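PDB 3MZO: Lin2634 protein from Listeria innocua, which binds calcium and is probably an HD-domain phosphohydrolase related to the 5'-deoxynucleotidase YfbR. Local coordinates for residues A32-K37 and I136-D141; I17-G22 and N67-E72; N103-E108 and T112-Y117. One frame throughout, in Å; residues are numbered along the deposited sequence.

Interaction 1 of 3, residues A32-K37 and I136-D141; sequences AEHSYK and ISDKVD. With CA (calcium ion), chain K.
His34 and Asp138 share one calcium ion. His34 NE2 lies 2.8 Å from the calcium, and Asp138 OD1 lies 2.6 Å from it. The carboxylate comes to the edge of the imidazole, and OD1 lies near the ring plane. The two flat groups are turned 56° against each other. His34 CE1 and Asp138 OD1 approach to 3.1 Å because NE2, next to CE1, and OD1 bind the same ion. A water also bound to the calcium makes a weak hydrogen bond to Asp138 OD2. Both side chains have CG anti to the backbone N (chi1 167° for His34), which carries their ends toward the metal between the helices. The other two protein ligands are His68 and Asp69, and the set fits the H...HD...D pattern of HD-domain proteins, named for its His-Asp doublet. It joins helix 31-51 to helix 129-151. The axes of the two short segments come within 10.1 Å, their directions 122° apart.

The second shell meets the other ring nitrogen. His34 ND1 donates a hydrogen bond of 2.5 Å to Asp141 OD2. The acceptor is close to the ring plane, and the donor comes on the anti side of the carboxylate, somewhat out of its plane. With one nitrogen on calcium and the other on Asp141, the imidazole is fixed in rotation. The carboxylate probably also makes the ring a stronger electron donor to the metal. Lys37 crosses Asp141 at about a right angle, and its NZ makes a long salt bridge of 3.7 Å to Asp141 OD1. Two waters bridge the pair more closely, one to each carboxylate oxygen. Lys37 NZ also pairs with Glu15 of the second subunit, and Asp138 OD2 with Lys125.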
loop_
_atom_site.group_PDB
_atom_site.type_symbol
_atom_site.label_atom_id
_atom_site.label_comp_id
_atom_site.label_asym_id
_atom_site.label_seq_id
_atom_site.Cartn_x
_atom_site.Cartn_y
_atom_site.Cartn_z
ATOM N N ALA B 32 12.682 -8.643 -8.043
ATOM C CA ALA B 32 12.738 -8.369 -9.476
ATOM C C ALA B 32 13.540 -7.107 -9.726
ATOM O O ALA B 32 14.413 -7.075 -10.605
ATOM C CB ALA B 32 11.328 -8.230 -10.096
ATOM N N GLU B 33 13.263 -6.068 -8.953
ATOM C CA GLU B 33 13.967 -4.792 -9.110
ATOM C C GLU B 33 15.451 -4.904 -8.822
ATOM O O GLU B 33 16.306 -4.373 -9.565
ATOM C CB GLU B 33 13.306 -3.705 -8.261
ATOM C CG GLU B 33 12.021 -3.226 -8.895
ATOM C CD GLU B 33 11.036 -2.524 -7.993
ATOM O OE1 GLU B 33 11.154 -2.625 -6.750
ATOM O OE2 GLU B 33 10.140 -1.863 -8.554
ATOM N N HIS B 34 15.754 -5.634 -7.757
ATOM C CA HIS B 34 17.120 -5.901 -7.408
ATOM C C HIS B 34 17.854 -6.636 -8.532
ATOM O O HIS B 34 18.972 -6.296 -8.839
ATOM C CB HIS B 34 17.155 -6.668 -6.089
ATOM C CG HIS B 34 18.471 -7.277 -5.769
ATOM N ND1 HIS B 34 19.552 -6.527 -5.344
ATOM C CD2 HIS B 34 18.880 -8.566 -5.784
ATOM C CE1 HIS B 34 20.574 -7.342 -5.117
ATOM N NE2 HIS B 34 20.188 -8.580 -5.364
ATOM N N SER B 35 17.212 -7.635 -9.133
ATOM C CA SER B 35 17.837 -8.413 -10.193
ATOM C C SER B 35 18.138 -7.543 -11.419
ATOM O O SER B 35 19.215 -7.631 -12.009
ATOM C CB SER B 35 16.976 -9.623 -10.546
ATOM O OG SER B 35 16.739 -10.398 -9.401
ATOM N N TYR B 36 17.189 -6.685 -11.769
ATOM C CA TYR B 36 17.373 -5.687 -12.813
ATOM C C TYR B 36 18.585 -4.804 -12.563
ATOM O O TYR B 36 19.441 -4.625 -13.457
ATOM C CB TYR B 36 16.097 -4.848 -13.019
ATOM C CG TYR B 36 16.371 -3.621 -13.849
ATOM C CD1 TYR B 36 16.639 -3.731 -15.218
ATOM C CD2 TYR B 36 16.435 -2.363 -13.268
ATOM C CE1 TYR B 36 16.946 -2.594 -16.006
ATOM C CE2 TYR B 36 16.747 -1.221 -14.038
ATOM C CZ TYR B 36 16.996 -1.345 -15.413
ATOM O OH TYR B 36 17.299 -0.227 -16.191
ATOM N N LYS B 37 18.711 -4.293 -11.350
ATOM C CA LYS B 37 19.807 -3.402 -11.030
ATOM C C LYS B 37 21.163 -4.133 -10.979
ATOM O O LYS B 37 22.155 -3.651 -11.546
ATOM C CB LYS B 37 19.497 -2.633 -9.716
ATOM C CG LYS B 37 18.302 -1.662 -9.829
ATOM C CD LYS B 37 18.029 -0.850 -8.487
ATOM C CE LYS B 37 17.646 -1.730 -7.346
ATOM N NZ LYS B 37 17.216 -0.935 -6.115
ATOM N N ILE B 136 30.586 -8.818 -6.868
ATOM C CA ILE B 136 30.763 -7.415 -6.548
ATOM C C ILE B 136 29.502 -6.631 -6.876
ATOM O O ILE B 136 29.190 -5.664 -6.175
ATOM C CB ILE B 136 32.008 -6.766 -7.180
ATOM C CG1 ILE B 136 31.947 -6.779 -8.708
ATOM C CG2 ILE B 136 33.313 -7.468 -6.692
ATOM C CD1 ILE B 136 33.162 -6.085 -9.387
ATOM N N SER B 137 28.778 -7.047 -7.927
ATOM C CA SER B 137 27.590 -6.316 -8.391
ATOM C C SER B 137 26.421 -6.356 -7.401
ATOM O O SER B 137 25.716 -5.363 -7.190
ATOM C CB SER B 137 27.157 -6.865 -9.772
ATOM O OG SER B 137 28.134 -6.545 -10.763
ATOM N N ASP B 138 26.215 -7.539 -6.818
ATOM C CA ASP B 138 25.259 -7.762 -5.744
ATOM C C ASP B 138 25.603 -6.876 -4.517
ATOM O O ASP B 138 24.732 -6.207 -3.952
ATOM C CB ASP B 138 25.296 -9.256 -5.400
ATOM C CG ASP B 138 24.152 -9.697 -4.510
ATOM O OD1 ASP B 138 23.139 -8.976 -4.402
ATOM O OD2 ASP B 138 24.266 -10.799 -3.923
ATOM N N LYS B 139 26.875 -6.851 -4.120
ATOM C CA LYS B 139 27.292 -5.996 -3.012
ATOM C C LYS B 139 27.180 -4.516 -3.336
ATOM O O LYS B 139 26.863 -3.721 -2.476
ATOM C CB LYS B 139 28.713 -6.324 -2.530
ATOM C CG LYS B 139 28.884 -7.709 -1.932
ATOM C CD LYS B 139 27.941 -7.999 -0.774
ATOM C CE LYS B 139 28.136 -9.435 -0.266
ATOM N NZ LYS B 139 27.420 -9.616 0.983
ATOM N N VAL B 140 27.434 -4.138 -4.578
ATOM C CA VAL B 140 27.244 -2.737 -4.967
ATOM C C VAL B 140 25.776 -2.352 -4.800
ATOM O O VAL B 140 25.501 -1.237 -4.339
ATOM C CB VAL B 140 27.754 -2.409 -6.379
ATOM C CG1 VAL B 140 27.214 -1.066 -6.838
ATOM C CG2 VAL B 140 29.291 -2.437 -6.403
ATOM N N ASP B 141 24.838 -3.223 -5.166
ATOM C CA ASP B 141 23.417 -2.846 -5.044
ATOM C C ASP B 141 23.044 -2.728 -3.559
ATOM O O ASP B 141 22.332 -1.818 -3.166
ATOM C CB ASP B 141 22.460 -3.801 -5.753
ATOM C CG ASP B 141 21.005 -3.300 -5.722
ATOM O OD1 ASP B 141 20.755 -2.138 -6.079
ATOM O OD2 ASP B 141 20.101 -4.048 -5.292
HETATM CA CA CA K . 21.313 -10.810 -4.189
HETATM O O HOH W 1 17.590 -3.319 -4.611
HETATM O O HOH W 2 19.709 0.355 -5.272
HETATM O O HOH W 3 21.965 -13.289 -3.579
#

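Interaction 2 of 3, residues I17-G22 and N67-E72; sequences IYRCPG and NHDYSE. With CA (calcium ion), chain K; CA (calcium ion), chain M.
Arg19 and Asp69 meet through a water at the metal site. Asp69 belongs to the His-Asp pair of the HD motif, which lies on a type I turn from Asn67 to Tyr70. Asp69 OD2 binds one calcium at 2.4 Å and OD1 binds a second at 2.5 Å, so the carboxylate bridges the two ions. His68 reaches the same pair differently, with NE2 on the first ion and its backbone O on the second. His34 and Asp138 complete the protein ligands of the first calcium.

The Arg19 side of the contact is loose and hydrated. Its chain bends at chi3 (48°), bringing NH1 to the water, but NH1 stays 4.0 Å from Asp69 OD2. The guanidinium comes obliquely, its plane 25° from that of the carboxylate. The water accepts from NH1 and donates to Asp69 OD2 and Glu72 OE1. The arginine is also paired with Glu145, and Glu72 with Lys79. On the second calcium, three waters supply the remaining ligands. One of them donates to Glu72 OE2. The tight, direct part is a methyl-to-carbonyl van der Waals contact: Ile17 CD1 lies 3.4 Å from Glu72 O.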
loop_
_atom_site.group_PDB
_atom_site.type_symbol
_atom_site.label_atom_id
_atom_site.label_comp_id
_atom_site.label_asym_id
_atom_site.label_seq_id
_atom_site.Cartn_x
_atom_site.Cartn_y
_atom_site.Cartn_z
ATOM N N ILE B 17 7.957 -10.042 -3.621
ATOM C CA ILE B 17 8.913 -10.494 -2.622
ATOM C C ILE B 17 9.914 -9.352 -2.498
ATOM O O ILE B 17 10.518 -8.909 -3.473
ATOM C CB ILE B 17 9.603 -11.784 -3.038
ATOM C CG1 ILE B 17 8.529 -12.847 -3.263
ATOM C CG2 ILE B 17 10.604 -12.285 -1.925
ATOM C CD1 ILE B 17 9.048 -14.056 -3.863
ATOM N N TYR B 18 10.048 -8.867 -1.283
ATOM C CA TYR B 18 10.869 -7.718 -0.981
ATOM C C TYR B 18 12.105 -8.092 -0.212
ATOM O O TYR B 18 12.151 -9.119 0.452
ATOM C CB TYR B 18 10.041 -6.724 -0.225
ATOM C CG TYR B 18 8.978 -6.173 -1.103
ATOM C CD1 TYR B 18 9.243 -5.084 -1.916
ATOM C CD2 TYR B 18 7.720 -6.775 -1.188
ATOM C CE1 TYR B 18 8.277 -4.570 -2.778
ATOM C CE2 TYR B 18 6.728 -6.256 -2.050
ATOM C CZ TYR B 18 7.035 -5.145 -2.838
ATOM O OH TYR B 18 6.120 -4.577 -3.689
ATOM N N ARG B 19 13.129 -7.259 -0.341
ATOM C CA ARG B 19 14.398 -7.537 0.273
ATOM C C ARG B 19 14.380 -7.067 1.704
ATOM O O ARG B 19 13.860 -5.994 1.978
ATOM C CB ARG B 19 15.492 -6.842 -0.523
ATOM C CG ARG B 19 15.650 -7.518 -1.883
ATOM C CD ARG B 19 16.508 -6.784 -2.801
ATOM N NE ARG B 19 17.782 -6.332 -2.249
ATOM C CZ ARG B 19 18.885 -7.077 -2.129
ATOM N NH1 ARG B 19 18.912 -8.369 -2.451
ATOM N NH2 ARG B 19 19.981 -6.523 -1.649
ATOM N N CYS B 20 14.996 -7.870 2.567
ATOM C CA CYS B 20 15.072 -7.701 4.020
ATOM C C CYS B 20 13.817 -7.087 4.642
ATOM O O CYS B 20 13.822 -5.994 5.154
ATOM C CB CYS B 20 16.385 -7.042 4.491
ATOM S SG CYS B 20 17.441 -6.173 3.278
ATOM N N PRO B 21 12.718 -7.809 4.573
ATOM C CA PRO B 21 11.529 -7.266 5.208
ATOM C C PRO B 21 11.672 -7.284 6.750
ATOM O O PRO B 21 12.417 -8.081 7.280
ATOM C CB PRO B 21 10.428 -8.210 4.731
ATOM C CG PRO B 21 11.130 -9.518 4.466
ATOM C CD PRO B 21 12.517 -9.152 3.999
ATOM N N GLY B 22 10.962 -6.392 7.431
ATOM C CA GLY B 22 10.995 -6.286 8.910
ATOM C C GLY B 22 11.276 -4.839 9.257
ATOM O O GLY B 22 10.353 -4.006 9.433
ATOM N N ASN B 67 19.700 -14.210 -13.058
ATOM C CA ASN B 67 19.019 -15.306 -12.399
ATOM C C ASN B 67 19.421 -15.564 -10.948
ATOM O O ASN B 67 18.877 -16.446 -10.338
ATOM C CB ASN B 67 19.250 -16.567 -13.210
ATOM C CG ASN B 67 18.856 -16.386 -14.685
ATOM O OD1 ASN B 67 17.705 -16.092 -14.984
ATOM N ND2 ASN B 67 19.811 -16.548 -15.589
ATOM N N HIS B 68 20.305 -14.755 -10.384
ATOM C CA HIS B 68 20.938 -15.116 -9.112
ATOM C C HIS B 68 19.974 -15.144 -7.934
ATOM O O HIS B 68 20.232 -15.878 -7.020
ATOM C CB HIS B 68 22.137 -14.225 -8.767
ATOM C CG HIS B 68 21.787 -12.871 -8.225
ATOM N ND1 HIS B 68 21.333 -11.847 -9.015
ATOM C CD2 HIS B 68 21.928 -12.350 -6.987
ATOM C CE1 HIS B 68 21.137 -10.769 -8.277
ATOM N NE2 HIS B 68 21.489 -11.047 -7.038
ATOM N N ASP B 69 18.881 -14.384 -7.972
ATOM C CA ASP B 69 17.915 -14.390 -6.865
ATOM C C ASP B 69 16.525 -14.951 -7.200
ATOM O O ASP B 69 15.586 -14.822 -6.415
ATOM C CB ASP B 69 17.809 -12.977 -6.267
ATOM C CG ASP B 69 18.908 -12.678 -5.255
ATOM O OD1 ASP B 69 19.571 -13.597 -4.822
ATOM O OD2 ASP B 69 19.079 -11.528 -4.825
ATOM N N TYR B 70 16.404 -15.626 -8.335
ATOM C CA TYR B 70 15.172 -16.267 -8.729
ATOM C C TYR B 70 14.669 -17.219 -7.620
ATOM O O TYR B 70 13.471 -17.299 -7.365
ATOM C CB TYR B 70 15.358 -17.005 -10.074
ATOM C CG TYR B 70 14.102 -17.695 -10.518
ATOM C CD1 TYR B 70 13.070 -16.986 -11.102
ATOM C CD2 TYR B 70 13.924 -19.058 -10.302
ATOM C CE1 TYR B 70 11.894 -17.598 -11.467
ATOM C CE2 TYR B 70 12.743 -19.688 -10.670
ATOM C CZ TYR B 70 11.736 -18.956 -11.260
ATOM O OH TYR B 70 10.555 -19.569 -11.596
ATOM N N SER B 71 15.584 -17.888 -6.925
ATOM C CA SER B 71 15.212 -18.837 -5.854
ATOM C C SER B 71 14.509 -18.211 -4.665
ATOM O O SER B 71 13.895 -18.937 -3.834
ATOM C CB SER B 71 16.442 -19.622 -5.367
ATOM O OG SER B 71 17.499 -18.770 -4.959
ATOM N N GLU B 72 14.581 -16.883 -4.551
ATOM C CA GLU B 72 13.847 -16.197 -3.486
ATOM C C GLU B 72 12.322 -16.367 -3.634
ATOM O O GLU B 72 11.553 -16.078 -2.700
ATOM C CB GLU B 72 14.329 -14.750 -3.295
ATOM C CG GLU B 72 15.636 -14.722 -2.459
ATOM C CD GLU B 72 16.334 -13.362 -2.391
ATOM O OE1 GLU B 72 15.653 -12.336 -2.200
ATOM O OE2 GLU B 72 17.585 -13.327 -2.487
HETATM CA CA CA K . 21.313 -10.810 -4.189
HETATM CA CA CA M . 20.656 -15.818 -4.501
HETATM O O HOH W 4 17.129 -10.287 -3.511
HETATM O O HOH W 3 21.965 -13.289 -3.579
HETATM O O HOH W 5 20.054 -17.853 -5.044
HETATM O O HOH W 6 19.075 -15.514 -2.584
HETATM O O HOH W 7 23.124 -15.815 -5.288
#

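Interaction 3 of 3, residues N103-E108 and T112-Y117; sequences NFISRE and TFQPIY
Gln114 sets CG anti to its carbonyl carbon (chi1 -76°) and runs extended beyond it, which carries its amide to the end of helix 87-108. In Ile105, CG1 lies beside the backbone N (chi1 -64°) and CG2 anti to it; this sends CG2 to Gln114 and CD1 on to Tyr117. CG2 packs against Gln114 CG at 3.7 Å. CD1 reaches further along and meets the backbone O of Tyr117 at 3.6 Å. The Ile105 and Gln114 side chains lie alongside each other, pointing opposite ways.

Helices 87-108 and 114-121 are consecutive and joined by a short link. Beyond the apolar stem, Gln114 NE2 lies by the last turn of the first helix. It is 3.2 Å from Ser106 O and 3.3 Å from Ile105 O, the latter at a poor angle for a hydrogen bond. Ser106 OG turns back to Lys102 O and also meets Arg118. The Tyr117 ring turns from Ile105 and meets Tyr7 edge to face. The one clear hydrogen bond of Gln114 NE2 goes to Ile109 O in the link. It holds the amide where the helix ends, with Ser106 O close by, while Ile105 packs on the aliphatic part of the glutamine chain.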
loop_
_atom_site.group_PDB
_atom_site.type_symbol
_atom_site.label_atom_id
_atom_site.label_comp_id
_atom_site.label_asym_id
_atom_site.label_seq_id
_atom_site.Cartn_x
_atom_site.Cartn_y
_atom_site.Cartn_z
ATOM N N ASN B 103 14.394 -29.411 -6.975
ATOM C CA ASN B 103 13.039 -29.962 -6.960
ATOM C C ASN B 103 12.072 -29.037 -7.713
ATOM O O ASN B 103 11.126 -29.498 -8.361
ATOM C CB ASN B 103 12.566 -30.195 -5.514
ATOM C CG ASN B 103 13.543 -31.074 -4.695
ATOM O OD1 ASN B 103 14.438 -31.715 -5.254
ATOM N ND2 ASN B 103 13.380 -31.082 -3.366
ATOM N N PHE B 104 12.285 -27.726 -7.625
ATOM C CA PHE B 104 11.459 -26.797 -8.398
ATOM C C PHE B 104 11.585 -27.126 -9.898
ATOM O O PHE B 104 10.583 -27.320 -10.585
ATOM C CB PHE B 104 11.845 -25.333 -8.130
ATOM C CG PHE B 104 11.147 -24.354 -9.034
ATOM C CD1 PHE B 104 11.665 -24.055 -10.292
ATOM C CD2 PHE B 104 9.966 -23.750 -8.640
ATOM C CE1 PHE B 104 11.019 -23.178 -11.151
ATOM C CE2 PHE B 104 9.307 -22.849 -9.501
ATOM C CZ PHE B 104 9.841 -22.569 -10.757
ATOM N N ILE B 105 12.823 -27.220 -10.381
ATOM C CA ILE B 105 13.103 -27.488 -11.804
ATOM C C ILE B 105 12.492 -28.812 -12.253
ATOM O O ILE B 105 11.889 -28.887 -13.329
ATOM C CB ILE B 105 14.634 -27.426 -12.096
ATOM C CG1 ILE B 105 15.141 -25.987 -11.844
ATOM C CG2 ILE B 105 14.948 -27.861 -13.542
ATOM C CD1 ILE B 105 16.621 -25.842 -11.656
ATOM N N SER B 106 12.617 -29.843 -11.411
ATOM C CA SER B 106 12.110 -31.167 -11.732
ATOM C C SER B 106 10.594 -31.177 -11.860
ATOM O O SER B 106 10.047 -31.908 -12.689
ATOM C CB SER B 106 12.556 -32.192 -10.671
ATOM O OG SER B 106 13.971 -32.265 -10.605
ATOM N N ARG B 107 9.922 -30.371 -11.038
ATOM C CA ARG B 107 8.452 -30.309 -11.029
ATOM C C ARG B 107 7.855 -29.392 -12.074
ATOM O O ARG B 107 6.847 -29.735 -12.692
ATOM C CB ARG B 107 7.935 -29.831 -9.670
ATOM C CG ARG B 107 7.566 -30.928 -8.716
ATOM C CD ARG B 107 7.104 -30.346 -7.393
ATOM N NE ARG B 107 6.750 -31.391 -6.434
ATOM N N GLU B 108 8.448 -28.218 -12.254
ATOM C CA GLU B 108 7.779 -27.146 -12.996
ATOM C C GLU B 108 8.241 -26.956 -14.437
ATOM O O GLU B 108 7.444 -26.512 -15.279
ATOM C CB GLU B 108 7.938 -25.810 -12.256
ATOM C CG GLU B 108 7.453 -25.811 -10.805
ATOM C CD GLU B 108 5.966 -26.090 -10.679
ATOM O OE1 GLU B 108 5.200 -25.616 -11.557
ATOM O OE2 GLU B 108 5.570 -26.783 -9.710
ATOM N N THR B 112 12.731 -31.080 -21.658
ATOM C CA THR B 112 13.694 -30.555 -22.651
ATOM C C THR B 112 14.518 -29.387 -22.122
ATOM O O THR B 112 15.629 -29.186 -22.575
ATOM C CB THR B 112 13.028 -29.944 -23.910
ATOM O OG1 THR B 112 12.279 -30.933 -24.596
ATOM C CG2 THR B 112 14.092 -29.364 -24.861
ATOM N N PHE B 113 13.943 -28.596 -21.212
ATOM C CA PHE B 113 14.594 -27.373 -20.717
ATOM C C PHE B 113 15.179 -27.513 -19.316
ATOM O O PHE B 113 15.815 -26.557 -18.842
ATOM C CB PHE B 113 13.621 -26.173 -20.772
ATOM C CG PHE B 113 13.217 -25.800 -22.171
ATOM C CD1 PHE B 113 14.130 -25.172 -23.025
ATOM C CD2 PHE B 113 11.947 -26.114 -22.663
ATOM C CE1 PHE B 113 13.788 -24.851 -24.338
ATOM C CE2 PHE B 113 11.602 -25.780 -23.974
ATOM C CZ PHE B 113 12.531 -25.151 -24.806
ATOM N N GLN B 114 14.990 -28.669 -18.652
ATOM C CA GLN B 114 15.490 -28.798 -17.276
ATOM C C GLN B 114 17.007 -28.560 -17.174
ATOM O O GLN B 114 17.449 -27.847 -16.257
ATOM C CB GLN B 114 15.085 -30.123 -16.632
ATOM C CG GLN B 114 13.620 -30.122 -16.216
ATOM C CD GLN B 114 13.196 -31.371 -15.489
ATOM O OE1 GLN B 114 14.033 -32.162 -15.050
ATOM N NE2 GLN B 114 11.883 -31.532 -15.306
ATOM N N PRO B 115 17.801 -29.123 -18.125
ATOM C CA PRO B 115 19.248 -28.944 -18.020
ATOM C C PRO B 115 19.661 -27.491 -18.086
ATOM O O PRO B 115 20.476 -27.042 -17.257
ATOM C CB PRO B 115 19.796 -29.752 -19.214
ATOM C CG PRO B 115 18.792 -30.886 -19.395
ATOM C CD PRO B 115 17.453 -30.136 -19.151
ATOM N N ILE B 116 19.061 -26.741 -19.011
ATOM C CA ILE B 116 19.409 -25.343 -19.170
ATOM C C ILE B 116 19.030 -24.537 -17.910
ATOM O O ILE B 116 19.851 -23.758 -17.406
ATOM C CB ILE B 116 18.832 -24.774 -20.485
ATOM C CG1 ILE B 116 19.676 -23.593 -20.967
ATOM C CG2 ILE B 116 17.388 -24.392 -20.320
ATOM C CD1 ILE B 116 19.046 -22.820 -22.105
ATOM N N TYR B 117 17.836 -24.779 -17.355
ATOM C CA TYR B 117 17.417 -24.151 -16.096
ATOM C C TYR B 117 18.233 -24.579 -14.858
ATOM O O TYR B 117 18.473 -23.753 -13.969
ATOM C CB TYR B 117 15.874 -24.198 -15.924
ATOM C CG TYR B 117 15.307 -23.105 -16.806
ATOM C CD1 TYR B 117 14.991 -23.356 -18.146
ATOM C CD2 TYR B 117 15.224 -21.768 -16.345
ATOM C CE1 TYR B 117 14.561 -22.328 -18.986
ATOM C CE2 TYR B 117 14.777 -20.718 -17.187
ATOM C CZ TYR B 117 14.468 -21.006 -18.511
ATOM O OH TYR B 117 14.061 -20.012 -19.375
#

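How the interactions relate
Interactions 1 and 2 are buried and belong to one metal centre. They share a calcium ion and one of its waters, and His34 of interaction 1 touches Arg19, His68 and Asp69 of interaction 2. Helices 31-51 and 129-151 supply one half of the site. The loop 67-72 supplies the rest, with 17-22 alongside through Arg19. Their chemistry is charged and metal-bound. Interaction 3 is only partly buried, with its centre about 25 Å from that of interaction 1. It joins two consecutive helices through apolar contacts and an amide. It still meets interaction 2, where Tyr70 packs on Phe104. All three contacts also border the second subunit.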